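Local coordinates for protein glucokinase (Leishmania braziliensis MHOM/BR/75/M2904, PDB 6EDI) that probably phosphorylates D-glucose with ATP as phosphate donor, as a dimeric kinase of the actin-like ATPase superfamily, at residues L154-E159 and V230-C235; F178-K183 and K194-T199; V208-G213 and D351-N356; A282-N287 and E306-A311; N329-T334 and C346-D351. All coordinates share one frame; numbering follows the deposited sequence.

Contact 1: L154-E159 and V230-C235; sequences LLNDLE and VLALEC
Glu159, in the first turn of helix 157-170, lies against Val230 and Ala232 of edge strand 227-233. The contact between them is van der Waals packing. The methylenes of Glu159 do most of the touching. Its CG comes 3.7 Å from CG1 of Val230, and its CB lies 4.1 Å from the same CG1 of Val230. The two side chains run at a slant to each other. CG of Glu159 is anti to the backbone N (chi1 175°) and the chain stays extended beyond it. This carries the methylenes slantwise across the valine and the carboxylate past it. The methyl of Ala232 points at the helix start. It sits 4.0 Å from CB of Asn156, while OE1 of Glu159 passes 4.2 Å from CB of Ala232.

The polar bond belongs to the helix start alone. Backbone N of Asn156 donates to OE1 of Glu159 over 3.1 Å, on the anti side of that oxygen and 27° out of the carboxylate plane. This is one half of a capping box, in which the N3 side chain reaches back to the N-cap residue. The bond ties down the carboxylate.

Further bonds secure both pieces. Tyr163 OH meets Val230 N, and Leu158 O meets Ser217 OG. Ala232 O is held by Arg204 of the second subunit.

Strand 152-156 edges one six-stranded sheet and strand 227-233 edges the other. The contact therefore spans the junction between the two ribonuclease H-like domains of the actin-like ATPase fold, in an enzyme crystallised in its open conformation.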
# COMPACT_ATOMS: atom_id res chain seq x y z
N LEU A 154 6.73 16.63 -4.28
CA LEU A 154 5.70 16.60 -5.30
C LEU A 154 4.71 15.52 -4.89
O LEU A 154 5.10 14.46 -4.42
CB LEU A 154 6.28 16.28 -6.67
CG LEU A 154 7.35 17.24 -7.16
CD1 LEU A 154 7.95 16.77 -8.49
CD2 LEU A 154 6.77 18.62 -7.28
N LEU A 155 3.43 15.81 -5.04
CA LEU A 155 2.40 14.85 -4.70
C LEU A 155 1.56 14.52 -5.93
O LEU A 155 1.22 15.40 -6.74
CB LEU A 155 1.49 15.42 -3.61
CG LEU A 155 2.15 15.98 -2.34
CD1 LEU A 155 1.11 16.68 -1.49
CD2 LEU A 155 2.87 14.90 -1.53
N ASN A 156 1.22 13.24 -6.06
CA ASN A 156 0.16 12.82 -6.97
C ASN A 156 -1.13 13.47 -6.55
O ASN A 156 -1.32 13.77 -5.37
CB ASN A 156 -0.01 11.30 -6.94
CG ASN A 156 0.90 10.58 -7.92
OD1 ASN A 156 0.68 10.62 -9.14
ND2 ASN A 156 1.93 9.91 -7.40
N ASP A 157 -2.01 13.71 -7.52
CA ASP A 157 -3.33 14.30 -7.26
C ASP A 157 -4.07 13.57 -6.11
O ASP A 157 -4.53 14.21 -5.15
CB ASP A 157 -4.12 14.34 -8.59
CG ASP A 157 -5.64 14.25 -8.40
OD1 ASP A 157 -6.20 14.94 -7.52
OD2 ASP A 157 -6.28 13.50 -9.16
N LEU A 158 -4.14 12.25 -6.17
CA LEU A 158 -4.86 11.50 -5.14
C LEU A 158 -4.09 11.40 -3.81
O LEU A 158 -4.69 11.19 -2.75
CB LEU A 158 -5.25 10.11 -5.65
CG LEU A 158 -6.75 9.99 -5.86
CD1 LEU A 158 -7.42 10.28 -4.55
CD2 LEU A 158 -7.17 11.01 -6.91
N GLU A 159 -2.78 11.52 -3.88
CA GLU A 159 -1.96 11.55 -2.67
C GLU A 159 -2.28 12.85 -1.93
O GLU A 159 -2.58 12.85 -0.72
CB GLU A 159 -0.48 11.44 -3.03
CG GLU A 159 0.49 11.59 -1.87
CD GLU A 159 1.93 11.60 -2.33
OE1 GLU A 159 2.15 11.68 -3.56
OE2 GLU A 159 2.83 11.56 -1.46
N VAL A 230 0.94 9.14 3.45
CA VAL A 230 0.09 8.75 2.34
C VAL A 230 0.91 8.08 1.25
O VAL A 230 2.02 8.52 0.93
CB VAL A 230 -0.69 9.94 1.74
CG1 VAL A 230 -1.44 9.49 0.47
CG2 VAL A 230 -1.66 10.52 2.77
N LEU A 231 0.37 6.99 0.70
CA LEU A 231 0.99 6.34 -0.43
C LEU A 231 0.06 6.54 -1.61
O LEU A 231 -1.13 6.20 -1.51
CB LEU A 231 1.18 4.84 -0.18
CG LEU A 231 2.39 4.42 0.66
CD1 LEU A 231 2.21 4.84 2.11
CD2 LEU A 231 2.66 2.92 0.57
N ALA A 232 0.61 7.10 -2.68
CA ALA A 232 -0.04 7.17 -4.00
C ALA A 232 -0.23 5.74 -4.52
O ALA A 232 0.66 4.90 -4.35
CB ALA A 232 0.85 7.95 -4.96
N LEU A 233 -1.36 5.46 -5.17
CA LEU A 233 -1.67 4.11 -5.65
C LEU A 233 -2.26 4.09 -7.07
O LEU A 233 -2.68 5.12 -7.59
CB LEU A 233 -2.65 3.43 -4.70
CG LEU A 233 -2.22 3.18 -3.25
CD1 LEU A 233 -3.39 2.64 -2.45
CD2 LEU A 233 -1.06 2.19 -3.22
N GLU A 234 -2.31 2.90 -7.66
CA GLU A 234 -3.01 2.70 -8.94
C GLU A 234 -4.03 1.57 -8.86
O GLU A 234 -4.09 0.70 -9.74
CB GLU A 234 -2.02 2.43 -10.09
CG GLU A 234 -0.91 3.46 -10.26
CD GLU A 234 -1.43 4.85 -10.65
OE1 GLU A 234 -2.58 4.97 -11.13
OE2 GLU A 234 -0.68 5.82 -10.47
N CYS A 235 -4.87 1.59 -7.83
CA CYS A 235 -5.85 0.54 -7.60
C CYS A 235 -6.96 0.52 -8.66
O CYS A 235 -7.54 -0.54 -8.93
CB CYS A 235 -6.45 0.67 -6.19
SG CYS A 235 -5.26 0.37 -4.83

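Contact 2: F178-K183 and K194-T199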
# COMPACT_ATOMS: atom_id res chain seq x y z
N PHE A 178 -17.87 15.05 4.86
CA PHE A 178 -18.04 13.63 4.61
C PHE A 178 -19.17 13.08 5.45
O PHE A 178 -19.41 13.56 6.57
CB PHE A 178 -16.72 12.91 4.91
CG PHE A 178 -15.66 13.17 3.88
CD1 PHE A 178 -14.86 14.30 3.96
CD2 PHE A 178 -15.50 12.32 2.81
CE1 PHE A 178 -13.89 14.57 3.00
CE2 PHE A 178 -14.54 12.58 1.83
CZ PHE A 178 -13.73 13.70 1.93
N LYS A 179 -19.87 12.08 4.93
CA LYS A 179 -20.98 11.43 5.63
C LYS A 179 -20.73 9.94 5.70
O LYS A 179 -20.09 9.38 4.80
CB LYS A 179 -22.31 11.66 4.89
CG LYS A 179 -22.98 12.97 5.16
CD LYS A 179 -24.45 12.74 5.47
CE LYS A 179 -25.02 13.85 6.37
NZ LYS A 179 -26.15 13.35 7.23
N VAL A 180 -21.25 9.30 6.73
CA VAL A 180 -21.06 7.87 6.90
C VAL A 180 -21.98 7.10 5.97
O VAL A 180 -23.18 7.33 5.96
CB VAL A 180 -21.33 7.43 8.34
CG1 VAL A 180 -21.23 5.91 8.48
CG2 VAL A 180 -20.36 8.11 9.26
N MET A 181 -21.40 6.21 5.17
CA MET A 181 -22.23 5.29 4.41
C MET A 181 -22.65 4.15 5.33
O MET A 181 -23.84 3.82 5.42
CB MET A 181 -21.47 4.77 3.19
CG MET A 181 -21.10 5.86 2.22
SD MET A 181 -20.01 5.40 0.86
CE MET A 181 -20.85 3.93 0.25
N TRP A 182 -21.67 3.56 6.01
CA TRP A 182 -21.92 2.55 7.02
C TRP A 182 -20.75 2.39 7.98
O TRP A 182 -19.58 2.57 7.61
CB TRP A 182 -22.32 1.21 6.40
CG TRP A 182 -21.31 0.64 5.44
CD1 TRP A 182 -20.12 0.04 5.76
CD2 TRP A 182 -21.43 0.58 4.02
NE1 TRP A 182 -19.48 -0.37 4.61
CE2 TRP A 182 -20.27 -0.05 3.52
CE3 TRP A 182 -22.40 1.01 3.11
CZ2 TRP A 182 -20.06 -0.27 2.16
CZ3 TRP A 182 -22.20 0.78 1.75
CH2 TRP A 182 -21.04 0.15 1.29
N LYS A 183 -21.07 2.05 9.22
CA LYS A 183 -20.08 1.96 10.25
C LYS A 183 -19.57 0.53 10.29
O LYS A 183 -20.36 -0.41 10.25
CB LYS A 183 -20.70 2.36 11.59
CG LYS A 183 -19.79 2.23 12.78
CD LYS A 183 -20.54 2.61 14.05
CE LYS A 183 -19.84 2.04 15.26
NZ LYS A 183 -20.42 2.53 16.55
N LYS A 194 -14.60 8.25 19.93
CA LYS A 194 -15.12 9.21 18.94
C LYS A 194 -16.12 8.57 17.98
O LYS A 194 -15.98 7.40 17.62
CB LYS A 194 -13.97 9.85 18.16
CG LYS A 194 -13.00 10.60 19.03
CD LYS A 194 -12.02 11.42 18.22
CE LYS A 194 -11.03 12.11 19.15
NZ LYS A 194 -10.62 11.14 20.20
N PRO A 195 -17.14 9.34 17.55
CA PRO A 195 -18.20 8.84 16.67
C PRO A 195 -17.71 8.58 15.25
O PRO A 195 -16.81 9.29 14.78
CB PRO A 195 -19.21 10.01 16.64
CG PRO A 195 -18.83 10.91 17.78
CD PRO A 195 -17.35 10.75 17.94
N ALA A 196 -18.28 7.58 14.58
CA ALA A 196 -17.95 7.32 13.18
C ALA A 196 -18.19 8.58 12.35
O ALA A 196 -19.19 9.24 12.53
CB ALA A 196 -18.78 6.17 12.64
N GLY A 197 -17.25 8.93 11.47
CA GLY A 197 -17.43 10.07 10.58
C GLY A 197 -16.93 11.37 11.20
O GLY A 197 -16.88 12.38 10.53
N SER A 198 -16.56 11.32 12.48
CA SER A 198 -16.08 12.52 13.16
C SER A 198 -14.60 12.71 12.90
O SER A 198 -14.07 13.80 13.07
CB SER A 198 -16.32 12.40 14.66
OG SER A 198 -17.70 12.23 14.90
N THR A 199 -13.95 11.63 12.48
CA THR A 199 -12.51 11.61 12.29
C THR A 199 -12.24 10.38 11.44
O THR A 199 -13.10 9.50 11.36
CB THR A 199 -11.79 11.45 13.65
OG1 THR A 199 -10.39 11.26 13.45
CG2 THR A 199 -12.37 10.27 14.42
O HOH W 1 -20.00 5.90 16.27
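The backbones of Val180 and Gly197 draw together, CA of Val180 lying 5.6 Å from CA of Gly197, where an edge strand meets a type II beta turn. The turn runs from Pro195 to Ser198 and is closed by Ser198 N donating to Pro195 O over 3.1 Å. The strand, 178-182, borders the second six-stranded sheet of the actin-like ATPase fold. A classic beta bulge at Met181 and Trp182, both facing Phe390, turns the chain a corner just past Val180.

Val180 makes its contact through one branch. Its CG2 lies 3.8 Å from CA of Gly197 and 3.7 Å from O of Ala196, so the methyl rests on the peptide between these two residues. CG1 of Val180 is anti to the backbone N (chi1 176°), which leaves CG2 on the side of the turn. Gly197 has a positive phi of 89°, as the third residue of a type II turn commonly does, and its bare CA lets the valine methyl settle close.

Lys183 meets the turn with its aliphatic part. Its extended chain passes beside Ala196, with CG of Lys183 4.1 Å from CB of Ala196. Only carbon is used there; the charged end goes on to a salt bridge with Asp188. Val180 also touches Leu391 of the adjacent strand, so its side chain links sheet and loop.

Beyond Ala196 a water joins the two segments. It accepts a bond from Ala196 N at 2.9 Å and a weak one from Lys183 NZ at 3.4 Å.

Contact 3: V208-G213 and D351-N356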
# COMPACT_ATOMS: atom_id res chain seq x y z
N VAL A 208 -10.58 6.34 -2.47
CA VAL A 208 -10.88 6.13 -3.89
C VAL A 208 -11.69 7.32 -4.40
O VAL A 208 -12.52 7.84 -3.67
CB VAL A 208 -11.66 4.81 -4.07
CG1 VAL A 208 -12.14 4.67 -5.50
CG2 VAL A 208 -10.78 3.64 -3.72
N ALA A 209 -11.43 7.77 -5.64
CA ALA A 209 -12.11 8.95 -6.20
C ALA A 209 -12.49 8.74 -7.65
O ALA A 209 -11.66 8.88 -8.55
CB ALA A 209 -11.24 10.18 -6.07
N PRO A 210 -13.76 8.40 -7.89
CA PRO A 210 -14.14 8.18 -9.29
C PRO A 210 -14.38 9.49 -10.02
O PRO A 210 -14.71 10.49 -9.40
CB PRO A 210 -15.44 7.37 -9.18
CG PRO A 210 -15.99 7.69 -7.82
CD PRO A 210 -14.81 7.98 -6.94
N GLY A 211 -14.20 9.45 -11.34
CA GLY A 211 -14.38 10.60 -12.20
C GLY A 211 -14.08 10.19 -13.63
O GLY A 211 -14.57 9.16 -14.09
N THR A 212 -13.26 10.98 -14.32
CA THR A 212 -12.73 10.58 -15.63
C THR A 212 -12.00 9.24 -15.50
O THR A 212 -12.25 8.31 -16.27
CB THR A 212 -11.78 11.66 -16.21
OG1 THR A 212 -12.54 12.57 -17.02
CG2 THR A 212 -10.67 11.03 -17.06
N GLY A 213 -11.11 9.16 -14.52
CA GLY A 213 -10.47 7.91 -14.17
C GLY A 213 -10.89 7.61 -12.76
O GLY A 213 -11.78 8.27 -12.22
N ASP A 351 -15.52 15.11 -7.11
CA ASP A 351 -16.68 15.87 -7.60
C ASP A 351 -17.87 14.98 -8.01
O ASP A 351 -19.02 15.28 -7.66
CB ASP A 351 -16.27 16.76 -8.78
CG ASP A 351 -15.15 17.72 -8.44
OD1 ASP A 351 -15.18 18.30 -7.33
OD2 ASP A 351 -14.24 17.89 -9.28
N ASN A 352 -17.59 13.89 -8.72
CA ASN A 352 -18.64 12.95 -9.11
C ASN A 352 -19.38 12.33 -7.94
O ASN A 352 -20.59 12.19 -7.99
CB ASN A 352 -18.10 11.86 -10.03
CG ASN A 352 -18.09 12.30 -11.49
OD1 ASN A 352 -17.14 12.02 -12.22
ND2 ASN A 352 -19.15 12.99 -11.92
N VAL A 353 -18.66 11.94 -6.89
CA VAL A 353 -19.33 11.36 -5.74
C VAL A 353 -20.21 12.39 -5.06
O VAL A 353 -21.33 12.08 -4.64
CB VAL A 353 -18.33 10.71 -4.78
CG1 VAL A 353 -18.93 10.57 -3.37
CG2 VAL A 353 -17.94 9.37 -5.33
N VAL A 354 -19.72 13.62 -4.97
CA VAL A 354 -20.53 14.70 -4.40
C VAL A 354 -21.77 14.93 -5.26
O VAL A 354 -22.90 14.98 -4.76
CB VAL A 354 -19.73 16.01 -4.28
CG1 VAL A 354 -20.68 17.18 -4.02
CG2 VAL A 354 -18.68 15.91 -3.15
N ALA A 355 -21.56 15.03 -6.57
CA ALA A 355 -22.65 15.31 -7.52
C ALA A 355 -23.75 14.25 -7.52
O ALA A 355 -24.92 14.55 -7.76
CB ALA A 355 -22.10 15.49 -8.91
N ASN A 356 -23.36 13.00 -7.28
CA ASN A 356 -24.29 11.88 -7.29
C ASN A 356 -24.79 11.52 -5.89
O ASN A 356 -25.16 10.38 -5.62
CB ASN A 356 -23.64 10.65 -7.92
CG ASN A 356 -23.32 10.83 -9.40
OD1 ASN A 356 -23.75 11.79 -10.04
ND2 ASN A 356 -22.59 9.88 -9.95
O HOH W 2 -15.08 13.36 -9.90
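Pro210, Asn352 and Val353 bury most of the surface where the end of strand 205-210 meets helix 351-355. Pro210 and Val353 make the apolar part. CG of the proline ring lies 3.6 Å from CG2 of Val353, and ring atom CD of Pro210 is 3.8 Å from the same Val353 CG2. The valine uses a single branch. With CG1 anti to the backbone N (chi1 159°), the other branch, CG2, lies beside that N and faces the proline. Leu330 of helix 317-341 also packs on Pro210.

Asn352 covers the next peptide of the loop. Its CB sits 3.7 Å from O of Pro210, and its OD1 comes 3.1 Å from CA of Gly211. That is a close C-H to oxygen approach.

A water completes the polar side. It donates to Pro210 O at 2.9 Å and accepts from Asn352 N at 2.8 Å. The strand end and the first turn of the helix are thus joined through solvent.

In this superfamily the loop after such a strand commonly faces the nucleotide phosphates, which is consistent with Gly211 and Gly213. The chemistry implies a mixed seam: a small apolar contact covers part of the proline ring, and water and an amide oxygen cover the polar backbone next to it.

Contact 4: A282-N287 and E306-A311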
# COMPACT_ATOMS: atom_id res chain seq x y z
N ALA A 282 -16.51 6.93 -18.70
CA ALA A 282 -16.54 6.03 -19.84
C ALA A 282 -17.36 4.79 -19.54
O ALA A 282 -18.15 4.35 -20.37
CB ALA A 282 -15.14 5.65 -20.23
N GLY A 283 -17.15 4.22 -18.36
CA GLY A 283 -17.89 3.05 -17.93
C GLY A 283 -19.36 3.35 -17.74
O GLY A 283 -20.21 2.52 -18.08
N LEU A 284 -19.68 4.52 -17.21
CA LEU A 284 -21.08 4.88 -17.01
C LEU A 284 -21.81 4.97 -18.36
O LEU A 284 -22.94 4.49 -18.51
CB LEU A 284 -21.22 6.20 -16.25
CG LEU A 284 -22.69 6.59 -16.07
CD1 LEU A 284 -23.43 5.50 -15.29
CD2 LEU A 284 -22.84 7.94 -15.40
N GLU A 285 -21.13 5.56 -19.33
CA GLU A 285 -21.67 5.64 -20.69
C GLU A 285 -21.84 4.25 -21.31
O GLU A 285 -22.83 4.00 -22.02
CB GLU A 285 -20.78 6.53 -21.56
CG GLU A 285 -20.73 7.97 -21.03
CD GLU A 285 -19.84 8.90 -21.82
OE1 GLU A 285 -19.24 8.45 -22.81
OE2 GLU A 285 -19.75 10.08 -21.43
N PHE A 286 -20.90 3.35 -21.04
CA PHE A 286 -21.03 1.98 -21.51
C PHE A 286 -22.19 1.28 -20.80
O PHE A 286 -22.95 0.51 -21.42
CB PHE A 286 -19.74 1.19 -21.27
CG PHE A 286 -19.86 -0.26 -21.62
CD1 PHE A 286 -19.72 -0.68 -22.94
CD2 PHE A 286 -20.14 -1.21 -20.65
CE1 PHE A 286 -19.84 -2.02 -23.29
CE2 PHE A 286 -20.26 -2.55 -20.97
CZ PHE A 286 -20.11 -2.96 -22.30
N ASN A 287 -22.30 1.52 -19.50
CA ASN A 287 -23.37 0.91 -18.72
C ASN A 287 -24.75 1.25 -19.25
O ASN A 287 -25.65 0.41 -19.28
CB ASN A 287 -23.23 1.30 -17.26
CG ASN A 287 -22.18 0.47 -16.55
OD1 ASN A 287 -21.48 -0.32 -17.18
ND2 ASN A 287 -22.07 0.64 -15.23
N GLU A 306 -25.23 13.14 -18.67
CA GLU A 306 -26.63 12.94 -19.05
C GLU A 306 -27.25 11.75 -18.34
O GLU A 306 -28.36 11.84 -17.80
CB GLU A 306 -26.76 12.70 -20.55
CG GLU A 306 -26.18 13.77 -21.46
CD GLU A 306 -26.18 13.33 -22.91
OE1 GLU A 306 -27.26 12.90 -23.40
OE2 GLU A 306 -25.11 13.37 -23.57
N VAL A 307 -26.55 10.62 -18.38
CA VAL A 307 -27.03 9.40 -17.75
C VAL A 307 -27.32 9.68 -16.28
O VAL A 307 -28.39 9.37 -15.77
CB VAL A 307 -26.01 8.23 -17.91
CG1 VAL A 307 -26.45 7.02 -17.10
CG2 VAL A 307 -25.85 7.87 -19.38
N ALA A 308 -26.36 10.30 -15.60
CA ALA A 308 -26.50 10.63 -14.19
C ALA A 308 -27.69 11.56 -13.92
O ALA A 308 -28.44 11.37 -12.96
CB ALA A 308 -25.20 11.24 -13.64
N LYS A 309 -27.85 12.58 -14.76
CA LYS A 309 -29.01 13.47 -14.63
C LYS A 309 -30.32 12.69 -14.80
O LYS A 309 -31.26 12.86 -14.02
CB LYS A 309 -28.93 14.63 -15.62
CG LYS A 309 -30.16 15.53 -15.59
CD LYS A 309 -30.09 16.62 -16.63
CE LYS A 309 -29.50 17.91 -16.05
NZ LYS A 309 -30.42 19.08 -16.27
N LEU A 310 -30.36 11.84 -15.83
CA LEU A 310 -31.52 11.00 -16.11
C LEU A 310 -31.83 10.06 -14.95
O LEU A 310 -32.99 9.74 -14.68
CB LEU A 310 -31.29 10.20 -17.40
CG LEU A 310 -31.63 10.80 -18.78
CD1 LEU A 310 -31.26 12.27 -18.87
CD2 LEU A 310 -30.92 10.05 -19.89
N ALA A 311 -30.78 9.62 -14.25
CA ALA A 311 -30.94 8.72 -13.12
C ALA A 311 -31.48 9.46 -11.90
O ALA A 311 -32.32 8.94 -11.15
CB ALA A 311 -29.62 8.07 -12.78
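Leu284 extends straight from its helix toward Val307, with CG anti to the backbone N (chi1 179°) and chi2 at 60° turning the fork of methyls toward it. Val307 has CG1 anti to its own backbone N (chi1 173°), and this branch takes the approach. The two side chains meet tip to tip. CD1 of Leu284 is 3.8 Å from CG1 of Val307. CG of Leu284 stands 3.9 Å from that CG1, so the valine methyl fits against the fork of the leucine. The other leucine methyl, CD2, lies 4.1 Å from CB of Val307. It also reaches 4.4 Å from CB of Ala308, a looser touch.

The contact joins helix 281-292 to helix 304-313 in the helical part of the domain. Leu326 of helix 317-341 touches Leu284 as well, and Tyr288 packs on Val307, so the small core is shared by three helices.

Polar groups lie at the side. OE2 of Glu285 and OE2 of Glu306 are 6.6 Å apart. Glu285 OE2 bonds to Ala304 N at the start of helix 304-313, and Glu306 OE2 to Ser303 OG just before it. The chemistry implies that the two segments meet through aliphatic packing, while a polar tie between the helices, Glu285 to Ala304 N, lies at the start of the second helix.

Contact 5: N329-T334 and C346-D351; sequences NLIGLT and CVLMGD
A helix laid antiparallel on a central sheet strand, as in the ribonuclease H-like domains of actin-like ATPases, brings Leu330, Ile331 and Thr334 onto Leu348 and Cys346. Helix 317-341 leads directly into strand 345-348 along the chain. The short axes are 11.0 Å apart at closest approach, and the directions differ by 153°.

Leu348 is the centre of the packing. Its CD2 meets CD2 of Leu330 at 3.7 Å, the two leucines reaching toward each other end to end. The same CD2 of Leu348 lies 4.0 Å from CD1 of Ile331, whose side chain crosses it at about a right angle. Ile331 leaves its helix at an angle to the strand. Its CG1 is anti to the carbonyl carbon (chi1 -69°), and the chain beyond it swings CD1 back over the leucine. A lighter touch lies one helical turn on, where CG2 of Thr334 faces SG of Cys346 at 4.2 Å. The threonine presents its methyl to the sulfur.

Neighbours close this core. Phe390 of strand 389-393 touches Thr334, Cys346 and Leu348, and Val208 of strand 205-210 touches Leu330. Met181 also packs on Leu348.

All five touching residues are buried. They meet through methyl groups and one sulfur, which implies that the helix is held to the sheet here by dispersion and exclusion of water, with no directed bond between the two segments.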
# COMPACT_ATOMS: atom_id res chain seq x y z
N ASN A 329 -19.93 -1.74 -8.91
CA ASN A 329 -18.56 -2.07 -9.29
C ASN A 329 -17.47 -1.19 -8.66
O ASN A 329 -16.37 -1.68 -8.38
CB ASN A 329 -18.44 -2.10 -10.81
CG ASN A 329 -18.97 -3.39 -11.38
OD1 ASN A 329 -18.75 -4.46 -10.80
ND2 ASN A 329 -19.69 -3.31 -12.50
N LEU A 330 -17.77 0.08 -8.44
CA LEU A 330 -16.88 0.90 -7.62
C LEU A 330 -16.68 0.22 -6.26
O LEU A 330 -15.56 0.07 -5.78
CB LEU A 330 -17.43 2.31 -7.44
CG LEU A 330 -16.58 3.15 -6.47
CD1 LEU A 330 -15.25 3.48 -7.13
CD2 LEU A 330 -17.31 4.41 -6.04
N ILE A 331 -17.79 -0.21 -5.66
CA ILE A 331 -17.72 -0.91 -4.38
C ILE A 331 -17.00 -2.26 -4.52
O ILE A 331 -16.24 -2.67 -3.62
CB ILE A 331 -19.13 -1.05 -3.74
CG1 ILE A 331 -19.65 0.32 -3.30
CG2 ILE A 331 -19.10 -2.00 -2.56
CD1 ILE A 331 -18.81 0.95 -2.20
N GLY A 332 -17.20 -2.93 -5.66
CA GLY A 332 -16.47 -4.17 -5.94
C GLY A 332 -14.96 -3.98 -5.90
O GLY A 332 -14.23 -4.82 -5.36
N LEU A 333 -14.49 -2.86 -6.47
CA LEU A 333 -13.08 -2.49 -6.38
C LEU A 333 -12.71 -2.30 -4.92
O LEU A 333 -11.67 -2.80 -4.48
CB LEU A 333 -12.78 -1.20 -7.15
CG LEU A 333 -11.45 -0.50 -6.83
CD1 LEU A 333 -10.24 -1.31 -7.26
CD2 LEU A 333 -11.41 0.88 -7.45
N THR A 334 -13.55 -1.59 -4.17
CA THR A 334 -13.26 -1.39 -2.75
C THR A 334 -13.29 -2.68 -1.94
O THR A 334 -12.69 -2.75 -0.87
CB THR A 334 -14.20 -0.38 -2.07
OG1 THR A 334 -15.54 -0.91 -2.02
CG2 THR A 334 -14.20 0.95 -2.80
N CYS A 346 -12.76 3.64 4.76
CA CYS A 346 -12.60 3.78 3.33
C CYS A 346 -13.42 4.98 2.92
O CYS A 346 -14.58 5.09 3.32
CB CYS A 346 -13.09 2.54 2.60
SG CYS A 346 -13.11 2.71 0.81
N VAL A 347 -12.81 5.87 2.16
CA VAL A 347 -13.45 7.12 1.76
C VAL A 347 -13.69 7.16 0.26
O VAL A 347 -12.77 6.94 -0.54
CB VAL A 347 -12.59 8.32 2.14
CG1 VAL A 347 -13.12 9.59 1.45
CG2 VAL A 347 -12.54 8.50 3.65
N LEU A 348 -14.93 7.45 -0.12
CA LEU A 348 -15.26 7.62 -1.53
C LEU A 348 -15.41 9.11 -1.75
O LEU A 348 -16.23 9.76 -1.10
CB LEU A 348 -16.57 6.89 -1.88
CG LEU A 348 -16.59 5.37 -2.08
CD1 LEU A 348 -16.08 4.64 -0.87
CD2 LEU A 348 -18.02 4.89 -2.44
N MET A 349 -14.61 9.68 -2.66
CA MET A 349 -14.59 11.13 -2.79
C MET A 349 -14.47 11.65 -4.22
O MET A 349 -14.49 10.87 -5.19
CB MET A 349 -13.51 11.72 -1.89
CG MET A 349 -12.08 11.57 -2.40
SD MET A 349 -10.91 12.20 -1.17
CE MET A 349 -9.54 12.73 -2.17
N GLY A 350 -14.37 12.96 -4.37
CA GLY A 350 -14.31 13.57 -5.69
C GLY A 350 -15.61 14.24 -6.11
O GLY A 350 -16.67 13.96 -5.53
N ASP A 351 -15.52 15.11 -7.11
CA ASP A 351 -16.68 15.87 -7.60
C ASP A 351 -17.87 14.98 -8.01
O ASP A 351 -19.02 15.28 -7.66
CB ASP A 351 -16.27 16.76 -8.78
CG ASP A 351 -15.15 17.72 -8.44
OD1 ASP A 351 -15.18 18.30 -7.33
OD2 ASP A 351 -14.24 17.89 -9.28

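In the fold
Contacts 3 and 5 lie closest, with centres 9 Å apart. They share Asp351, and their strands 205-210 and 345-348 are sheet neighbours: Val208 O and Met349 N are 3.0 Å apart, a probable hydrogen bond. Contact 2 reaches the same sheet from its outer edge and touches contact 5 where Met181 SD lies 3.9 Å from Leu348 CD2. Contact 1 joins from the other edge; Leu158 CD1 is 4.1 Å from Ala209 CB of contact 3. Contact 4 lies to the side of the sheet; its centre is 13 Å from that of contact 3, where Asn356 OD1 is 3.9 Å from Ala308 CB. By analogy with the superfamily, contacts 1 and 3 probably lie nearest the cleft between the domains.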